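Local atomic coordinates of heparin binding protein (Homo sapiens, PDB entry 1A7S), a protein that binds heparin, kills many Gram-negative bacteria, probably through affinity for their lipopolysaccharide, and attracts monocytes and fibroblasts as a serine protease homolog. Residues F140-D152 with P156-G168. Numbering follows the deposited sequence.
Sequences FPRFVNVTVTPED and PNNVCTGVLTRRG. With NAG (2-acetamido-2-deoxy-beta-D-glucopyranose), chain B.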
ATOM      1  N   PHE A 140       6.569  -5.238 -13.914  1.00  8.21           N
ATOM      2  CA  PHE A 140       6.850  -3.788 -13.748  1.00  8.61           C
ATOM      3  C   PHE A 140       5.758  -3.169 -12.914  1.00  8.49           C
ATOM      4  O   PHE A 140       4.579  -3.593 -12.930  1.00  9.40           O
ATOM      5  CB  PHE A 140       6.901  -3.121 -15.132  1.00  9.60           C
ATOM      6  CG  PHE A 140       7.972  -3.677 -16.050  1.00  9.60           C
ATOM      7  CD1 PHE A 140       9.295  -3.575 -15.754  1.00 10.74           C
ATOM      8  CD2 PHE A 140       7.608  -4.381 -17.179  1.00 11.84           C
ATOM      9  CE1 PHE A 140      10.258  -4.089 -16.613  1.00 12.46           C
ATOM     10  CE2 PHE A 140       8.560  -4.952 -18.001  1.00 11.48           C
ATOM     11  CZ  PHE A 140       9.881  -4.792 -17.737  1.00 12.43           C
ATOM     12  N   PRO A 141       6.031  -2.097 -12.187  1.00  8.32           N
ATOM     13  CA  PRO A 141       4.980  -1.408 -11.486  1.00  8.17           C
ATOM     14  C   PRO A 141       4.052  -0.706 -12.526  1.00  7.77           C
ATOM     15  O   PRO A 141       4.545  -0.309 -13.569  1.00  8.39           O
ATOM     16  CB  PRO A 141       5.685  -0.395 -10.590  1.00  8.73           C
ATOM     17  CG  PRO A 141       7.142  -0.525 -10.901  1.00  9.51           C
ATOM     18  CD  PRO A 141       7.254  -1.275 -12.220  1.00  9.29           C
ATOM     19  N   ARG A 142       2.790  -0.663 -12.195  1.00  7.79           N
ATOM     20  CA  ARG A 142       1.799   0.042 -13.046  1.00  7.81           C
ATOM     21  C   ARG A 142       1.060   1.023 -12.143  1.00  7.84           C
ATOM     22  O   ARG A 142       1.003   0.822 -10.942  1.00  8.70           O
ATOM     23  CB  ARG A 142       0.897  -0.945 -13.763  1.00  9.09           C
ATOM     24  CG  ARG A 142       1.628  -1.943 -14.618  1.00  9.24           C
ATOM     25  CD  ARG A 142       0.691  -2.820 -15.400  1.00 10.37           C
ATOM     26  NE  ARG A 142       0.058  -2.076 -16.502  1.00 11.99           N
ATOM     27  CZ  ARG A 142       0.594  -1.826 -17.673  1.00 13.08           C
ATOM     28  NH1 ARG A 142       1.789  -2.196 -18.062  1.00 12.54           N
ATOM     29  NH2 ARG A 142      -0.151  -1.072 -18.548  1.00 16.32           N
ATOM     30  N   PHE A 143       0.429   2.040 -12.744  1.00  8.32           N
ATOM     31  CA  PHE A 143      -0.282   3.047 -12.003  1.00  8.22           C
ATOM     32  C   PHE A 143      -1.501   3.514 -12.737  1.00  8.40           C
ATOM     33  O   PHE A 143      -1.586   3.495 -13.980  1.00  8.77           O
ATOM     34  CB  PHE A 143       0.641   4.196 -11.594  1.00  9.16           C
ATOM     35  CG  PHE A 143       1.024   5.089 -12.753  1.00  9.15           C
ATOM     36  CD1 PHE A 143       1.983   4.697 -13.673  1.00 10.45           C
ATOM     37  CD2 PHE A 143       0.416   6.317 -12.932  1.00 10.80           C
ATOM     38  CE1 PHE A 143       2.263   5.444 -14.808  1.00 11.11           C
ATOM     39  CE2 PHE A 143       0.773   7.091 -14.031  1.00 12.25           C
ATOM     40  CZ  PHE A 143       1.685   6.625 -14.963  1.00 11.95           C
ATOM     41  N   VAL A 144      -2.459   3.980 -11.971  1.00  8.34           N
ATOM     42  CA  VAL A 144      -3.721   4.479 -12.522  1.00  8.51           C
ATOM     43  C   VAL A 144      -4.181   5.715 -11.738  1.00  8.25           C
ATOM     44  O   VAL A 144      -3.946   5.804 -10.528  1.00  9.20           O
ATOM     45  CB  VAL A 144      -4.791   3.375 -12.487  1.00  9.24           C
ATOM     46  CG1 VAL A 144      -5.068   2.796 -11.106  1.00 10.60           C
ATOM     47  CG2 VAL A 144      -6.001   3.650 -13.297  1.00 10.78           C
ATOM     48  N   ASN A 145      -4.789   6.653 -12.452  1.00  8.93           N
ATOM     49  CA  ASN A 145      -5.441   7.797 -11.865  1.00  8.99           C
ATOM     50  C   ASN A 145      -6.807   7.352 -11.333  1.00  9.04           C
ATOM     51  O   ASN A 145      -7.534   6.684 -12.104  1.00 10.48           O
ATOM     52  CB  ASN A 145      -5.687   8.853 -12.927  1.00  9.74           C
ATOM     53  CG  ASN A 145      -4.420   9.587 -13.345  1.00 11.65           C
ATOM     54  OD1 ASN A 145      -3.434   9.674 -12.608  1.00 14.13           O
ATOM     55  ND2 ASN A 145      -4.481  10.134 -14.569  1.00 13.31           N
ATOM     56  N   VAL A 146      -7.143   7.703 -10.130  1.00  8.98           N
ATOM     57  CA  VAL A 146      -8.411   7.356  -9.535  1.00  9.35           C
ATOM     58  C   VAL A 146      -9.017   8.606  -8.901  1.00 10.19           C
ATOM     59  O   VAL A 146      -8.262   9.563  -8.590  1.00 11.65           O
ATOM     60  CB  VAL A 146      -8.366   6.174  -8.567  1.00  9.93           C
ATOM     61  CG1 VAL A 146      -7.694   4.931  -9.211  1.00 10.43           C
ATOM     62  CG2 VAL A 146      -7.613   6.527  -7.286  1.00 11.15           C
ATOM     63  N   THR A 147     -10.308   8.564  -8.650  1.00  9.78           N
ATOM     64  CA  THR A 147     -11.011   9.719  -8.052  1.00 10.04           C
ATOM     65  C   THR A 147     -11.781   9.268  -6.845  1.00  9.53           C
ATOM     66  O   THR A 147     -12.470   8.247  -6.875  1.00 10.84           O
ATOM     67  CB  THR A 147     -11.969  10.339  -9.121  1.00 13.14           C
ATOM     68  OG1 THR A 147     -11.154  10.738 -10.224  1.00 15.25           O
ATOM     69  CG2 THR A 147     -12.655  11.552  -8.552  1.00 13.80           C
ATOM     70  N   VAL A 148     -11.717  10.018  -5.764  1.00 10.07           N
ATOM     71  CA  VAL A 148     -12.465   9.664  -4.517  1.00 10.84           C
ATOM     72  C   VAL A 148     -13.938   9.768  -4.765  1.00 11.52           C
ATOM     73  O   VAL A 148     -14.424  10.737  -5.310  1.00 12.89           O
ATOM     74  CB  VAL A 148     -12.011  10.610  -3.389  1.00 11.22           C
ATOM     75  CG1 VAL A 148     -12.866  10.385  -2.131  1.00 12.82           C
ATOM     76  CG2 VAL A 148     -10.528  10.395  -3.097  1.00 12.09           C
ATOM     77  N   THR A 149     -14.665   8.711  -4.353  1.00 12.95           N
ATOM     78  CA  THR A 149     -16.101   8.623  -4.506  1.00 16.84           C
ATOM     79  C   THR A 149     -16.852   9.458  -3.482  1.00 19.64           C
ATOM     80  O   THR A 149     -16.327   9.827  -2.462  1.00 21.23           O
ATOM     81  CB  THR A 149     -16.621   7.176  -4.346  1.00 16.25           C
ATOM     82  OG1 THR A 149     -16.525   6.813  -2.960  1.00 16.97           O
ATOM     83  CG2 THR A 149     -15.889   6.167  -5.164  1.00 16.86           C
ATOM     84  N   PRO A 150     -18.137   9.663  -3.763  1.00 27.23           N
ATOM     85  CA  PRO A 150     -19.049  10.203  -2.745  1.00 30.21           C
ATOM     86  C   PRO A 150     -19.121   9.261  -1.546  1.00 28.10           C
ATOM     87  O   PRO A 150     -18.876   8.070  -1.671  1.00 26.29           O
ATOM     88  CB  PRO A 150     -20.382  10.285  -3.423  1.00 32.70           C
ATOM     89  CG  PRO A 150     -20.078  10.325  -4.894  1.00 31.73           C
ATOM     90  CD  PRO A 150     -18.868   9.453  -5.045  1.00 28.39           C
ATOM     91  N   GLU A 151     -19.262   9.839  -0.377  1.00 29.68           N
ATOM     92  CA  GLU A 151     -19.226   9.141   0.874  1.00 31.82           C
ATOM     93  C   GLU A 151     -20.293   8.077   0.899  1.00 29.47           C
ATOM     94  O   GLU A 151     -20.173   6.990   1.409  1.00 25.47           O
ATOM     95  CB  GLU A 151     -19.304  10.105   2.057  1.00 36.60           C
ATOM     96  CG  GLU A 151     -20.612  10.715   2.365  1.00 42.40           C
ATOM     97  CD  GLU A 151     -20.597  11.996   3.171  1.00 47.77           C
ATOM     98  OE1 GLU A 151     -19.708  12.832   2.938  1.00 56.22           O
ATOM     99  OE2 GLU A 151     -21.494  12.209   4.041  1.00 52.71           O
ATOM    100  N   ASP A 152     -21.443   8.356   0.225  1.00 30.42           N
ATOM    101  CA  ASP A 152     -22.500   7.360   0.316  1.00 33.05           C
ATOM    102  C   ASP A 152     -22.195   6.052  -0.401  1.00 30.39           C
ATOM    103  O   ASP A 152     -22.970   5.097  -0.236  1.00 35.79           O
ATOM    104  CB  ASP A 152     -23.832   7.894  -0.181  1.00 38.19           C
ATOM    105  CG  ASP A 152     -24.102   7.332  -1.593  1.00 42.48           C
ATOM    106  OD1 ASP A 152     -23.358   7.727  -2.497  1.00 41.56           O
ATOM    107  OD2 ASP A 152     -25.100   6.519  -1.684  1.00 46.39           O
ATOM    108  N   PRO A 156     -17.298   4.925   6.542  1.00 15.96           N
ATOM    109  CA  PRO A 156     -16.387   5.772   7.274  1.00 14.06           C
ATOM    110  C   PRO A 156     -14.988   5.251   7.470  1.00 11.91           C
ATOM    111  O   PRO A 156     -14.034   6.070   7.447  1.00 12.76           O
ATOM    112  CB  PRO A 156     -17.091   6.099   8.574  1.00 16.73           C
ATOM    113  CG  PRO A 156     -18.520   5.866   8.346  1.00 19.12           C
ATOM    114  CD  PRO A 156     -18.626   4.798   7.255  1.00 18.50           C
ATOM    115  N   ASN A 157     -14.790   3.955   7.637  1.00 11.16           N
ATOM    116  CA  ASN A 157     -13.436   3.408   7.883  1.00 10.98           C
ATOM    117  C   ASN A 157     -12.521   3.468   6.655  1.00  9.20           C
ATOM    118  O   ASN A 157     -11.322   3.235   6.797  1.00  9.77           O
ATOM    119  CB  ASN A 157     -13.588   1.904   8.255  1.00 12.06           C
ATOM    120  CG  ASN A 157     -12.439   1.391   9.037  1.00 11.12           C
ATOM    121  OD1 ASN A 157     -11.734   0.461   8.608  1.00 13.89           O
ATOM    122  ND2 ASN A 157     -12.204   1.977  10.190  1.00 15.05           N
ATOM    123  N   ASN A 158     -13.106   3.735   5.496  1.00  9.68           N
ATOM    124  CA  ASN A 158     -12.417   3.668   4.234  1.00  9.53           C
ATOM    125  C   ASN A 158     -12.430   4.978   3.487  1.00  9.29           C
ATOM    126  O   ASN A 158     -13.275   5.851   3.740  1.00 10.96           O
ATOM    127  CB  ASN A 158     -13.050   2.591   3.332  1.00  9.37           C
ATOM    128  CG  ASN A 158     -12.822   1.192   3.921  1.00 10.31           C
ATOM    129  OD1 ASN A 158     -11.698   0.578   3.719  1.00 13.95           O
ATOM    130  ND2 ASN A 158     -13.737   0.664   4.573  1.00 11.18           N
ATOM    131  N   VAL A 159     -11.537   5.103   2.532  1.00  9.51           N
ATOM    132  CA  VAL A 159     -11.578   6.070   1.456  1.00 10.01           C
ATOM    133  C   VAL A 159     -11.759   5.214   0.167  1.00  8.59           C
ATOM    134  O   VAL A 159     -11.081   4.212   0.006  1.00  9.72           O
ATOM    135  CB  VAL A 159     -10.239   6.853   1.306  1.00 12.40           C
ATOM    136  CG1 VAL A 159     -10.318   7.763   0.067  1.00 15.95           C
ATOM    137  CG2 VAL A 159      -9.972   7.673   2.525  1.00 14.12           C
ATOM    138  N   CYS A 160     -12.788   5.535  -0.596  1.00  9.46           N
ATOM    139  CA  CYS A 160     -13.139   4.765  -1.779  1.00  9.52           C
ATOM    140  C   CYS A 160     -12.871   5.567  -3.038  1.00  8.84           C
ATOM    141  O   CYS A 160     -12.992   6.780  -3.050  1.00 10.42           O
ATOM    142  CB  CYS A 160     -14.592   4.350  -1.760  1.00 10.06           C
ATOM    143  SG  CYS A 160     -15.024   3.289  -0.409  1.00 12.40           S
ATOM    144  N   THR A 161     -12.477   4.807  -4.099  1.00  9.24           N
ATOM    145  CA  THR A 161     -12.150   5.440  -5.355  1.00  9.54           C
ATOM    146  C   THR A 161     -12.752   4.721  -6.518  1.00  9.13           C
ATOM    147  O   THR A 161     -13.142   3.546  -6.437  1.00 10.03           O
ATOM    148  CB  THR A 161     -10.626   5.535  -5.573  1.00  9.55           C
ATOM    149  OG1 THR A 161     -10.082   4.206  -5.703  1.00 10.60           O
ATOM    150  CG2 THR A 161      -9.932   6.194  -4.427  1.00 11.15           C
ATOM    151  N   GLY A 162     -12.857   5.456  -7.616  1.00 10.14           N
ATOM    152  CA  GLY A 162     -13.311   4.886  -8.870  1.00 10.23           C
ATOM    153  C   GLY A 162     -12.575   5.544 -10.023  1.00 10.52           C
ATOM    154  O   GLY A 162     -11.812   6.522  -9.863  1.00 10.81           O
ATOM    155  N   VAL A 163     -12.834   5.046 -11.207  1.00 10.78           N
ATOM    156  CA  VAL A 163     -12.287   5.545 -12.443  1.00 12.74           C
ATOM    157  C   VAL A 163     -13.442   5.785 -13.448  1.00 12.34           C
ATOM    158  O   VAL A 163     -14.564   5.341 -13.248  1.00 13.23           O
ATOM    159  CB  VAL A 163     -11.276   4.567 -13.078  1.00 11.68           C
ATOM    160  CG1 VAL A 163     -10.112   4.354 -12.112  1.00 14.36           C
ATOM    161  CG2 VAL A 163     -11.953   3.214 -13.367  1.00 12.47           C
ATOM    162  N   LEU A 164     -13.127   6.550 -14.450  1.00 13.10           N
ATOM    163  CA  LEU A 164     -14.136   6.868 -15.491  1.00 14.88           C
ATOM    164  C   LEU A 164     -14.161   5.775 -16.549  1.00 16.30           C
ATOM    165  O   LEU A 164     -15.155   5.724 -17.297  1.00 23.12           O
ATOM    166  CB  LEU A 164     -13.723   8.185 -16.178  1.00 17.76           C
ATOM    167  CG  LEU A 164     -13.863   9.432 -15.356  1.00 19.61           C
ATOM    168  CD1 LEU A 164     -13.453  10.653 -16.142  1.00 20.81           C
ATOM    169  CD2 LEU A 164     -15.306   9.585 -14.789  1.00 24.35           C
ATOM    170  N   THR A 165     -13.143   4.929 -16.620  1.00 15.44           N
ATOM    171  CA  THR A 165     -13.114   3.836 -17.600  1.00 15.95           C
ATOM    172  C   THR A 165     -13.865   2.641 -17.011  1.00 14.17           C
ATOM    173  O   THR A 165     -14.244   2.635 -15.856  1.00 13.56           O
ATOM    174  CB  THR A 165     -11.693   3.444 -17.963  1.00 18.42           C
ATOM    175  OG1 THR A 165     -11.042   3.139 -16.668  1.00 21.05           O
ATOM    176  CG2 THR A 165     -10.867   4.535 -18.560  1.00 21.72           C
ATOM    177  N   ARG A 166     -14.127   1.612 -17.835  1.00 15.76           N
ATOM    178  CA  ARG A 166     -14.898   0.494 -17.392  1.00 16.05           C
ATOM    179  C   ARG A 166     -14.237  -0.330 -16.309  1.00 14.31           C
ATOM    180  O   ARG A 166     -14.907  -0.787 -15.377  1.00 15.06           O
ATOM    181  CB  ARG A 166     -15.351  -0.424 -18.520  1.00 25.55           C
ATOM    182  CG  ARG A 166     -16.800  -0.912 -18.332  1.00 37.59           C
ATOM    183  CD  ARG A 166     -16.873  -2.399 -18.106  1.00 42.06           C
ATOM    184  NE  ARG A 166     -16.599  -3.242 -19.282  1.00 46.65           N
ATOM    185  CZ  ARG A 166     -15.680  -4.231 -19.193  1.00 46.64           C
ATOM    186  NH1 ARG A 166     -14.426  -4.002 -19.583  1.00 52.25           N
ATOM    187  NH2 ARG A 166     -16.007  -5.359 -18.639  1.00 49.49           N
ATOM    188  N   ARG A 167     -12.913  -0.496 -16.431  1.00 13.39           N
ATOM    189  CA  ARG A 167     -12.157  -1.227 -15.433  1.00 12.52           C
ATOM    190  C   ARG A 167     -10.829  -0.523 -15.179  1.00 12.60           C
ATOM    191  O   ARG A 167      -9.986  -0.416 -16.029  1.00 14.77           O
ATOM    192  CB  ARG A 167     -11.900  -2.663 -15.841  1.00 13.12           C
ATOM    193  CG  ARG A 167     -13.124  -3.491 -16.155  1.00 13.49           C
ATOM    194  CD  ARG A 167     -13.877  -3.842 -14.915  1.00 15.36           C
ATOM    195  NE  ARG A 167     -15.017  -4.689 -15.063  1.00 15.60           N
ATOM    196  CZ  ARG A 167     -16.288  -4.294 -15.245  1.00 17.04           C
ATOM    197  NH1 ARG A 167     -16.658  -3.011 -15.206  1.00 17.58           N
ATOM    198  NH2 ARG A 167     -17.219  -5.239 -15.488  1.00 20.23           N
ATOM    199  N   GLY A 168     -10.710  -0.059 -13.915  1.00 11.14           N
ATOM    200  CA  GLY A 168      -9.455   0.560 -13.503  1.00 10.80           C
ATOM    201  C   GLY A 168      -9.375   0.530 -11.959  1.00 10.11           C
ATOM    202  O   GLY A 168     -10.368   0.737 -11.321  1.00 11.61           O
TER
HETATM  203  C1  NAG B   1      -3.486  11.053 -15.061  1.00 17.95           C
HETATM  204  C2  NAG B   1      -3.114  10.469 -16.466  1.00 19.08           C
HETATM  205  C3  NAG B   1      -2.218  11.471 -17.174  1.00 21.63           C
HETATM  206  C4  NAG B   1      -3.093  12.795 -17.322  1.00 23.96           C
HETATM  207  C5  NAG B   1      -3.274  13.269 -15.860  1.00 22.73           C
HETATM  208  C6  NAG B   1      -4.233  14.426 -15.735  1.00 25.71           C
HETATM  209  C7  NAG B   1      -2.809   7.999 -16.447  1.00 17.83           C
HETATM  210  C8  NAG B   1      -1.967   6.829 -16.054  1.00 21.23           C
HETATM  211  N2  NAG B   1      -2.294   9.237 -16.256  1.00 17.29           N
HETATM  212  O3  NAG B   1      -1.975  11.040 -18.472  1.00 26.12           O
HETATM  213  O4  NAG B   1      -2.173  13.710 -18.001  1.00 24.91           O
HETATM  214  O5  NAG B   1      -4.167  12.312 -15.248  1.00 20.47           O
HETATM  215  O6  NAG B   1      -5.207  14.364 -16.740  1.00 38.39           O
HETATM  216  O7  NAG B   1      -3.917   7.881 -16.859  1.00 23.74           O
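Val144 meets Val163 first, a loose touch at the edge of the pairing, where CG2 of Val144 lies 4.3 Å from CG1 of Val163. Asn145 ND2 carries the N-linked sugar, whose acetamide methyl C8 sits against the ring of Phe143. The backbone carbonyl of Asn145 brings O within 3.5 Å of Val163 CG1. Val146 straddles two neighbours: CG1 packs on Val163, while CG2, lodged between its own backbone N and carbonyl carbon, comes 3.6 Å from Thr161 CB. Leu179 of strand 178-181 also packs on Val146 and Thr161. Thr147 and Gly162 then form a hydrogen-bonded antiparallel pair, Thr147 N to Gly162 O at 2.8 Å and Gly162 N to Thr147 O at 2.9 Å. Val148 follows as a non-hydrogen-bonded partner of Thr161, its CG2 reaching Val159 CG1 at 4.1 Å. At the next residue Thr149 N donates to Cys160 O (2.9 Å). Thr149 OG1 sits between its backbone N and carbonyl carbon (chi1 72°), 3.4 Å from Cys160 CB, and donates to Pro150 O. Cys160 is disulfide-bonded to Cys154 in the turn between the segments, which ties the connection to its strand. Together 142-148 and 158-162 make a beta hairpin in the C-terminal barrel of the chymotrypsin-like fold, extended by strands 122-127 and 201-205.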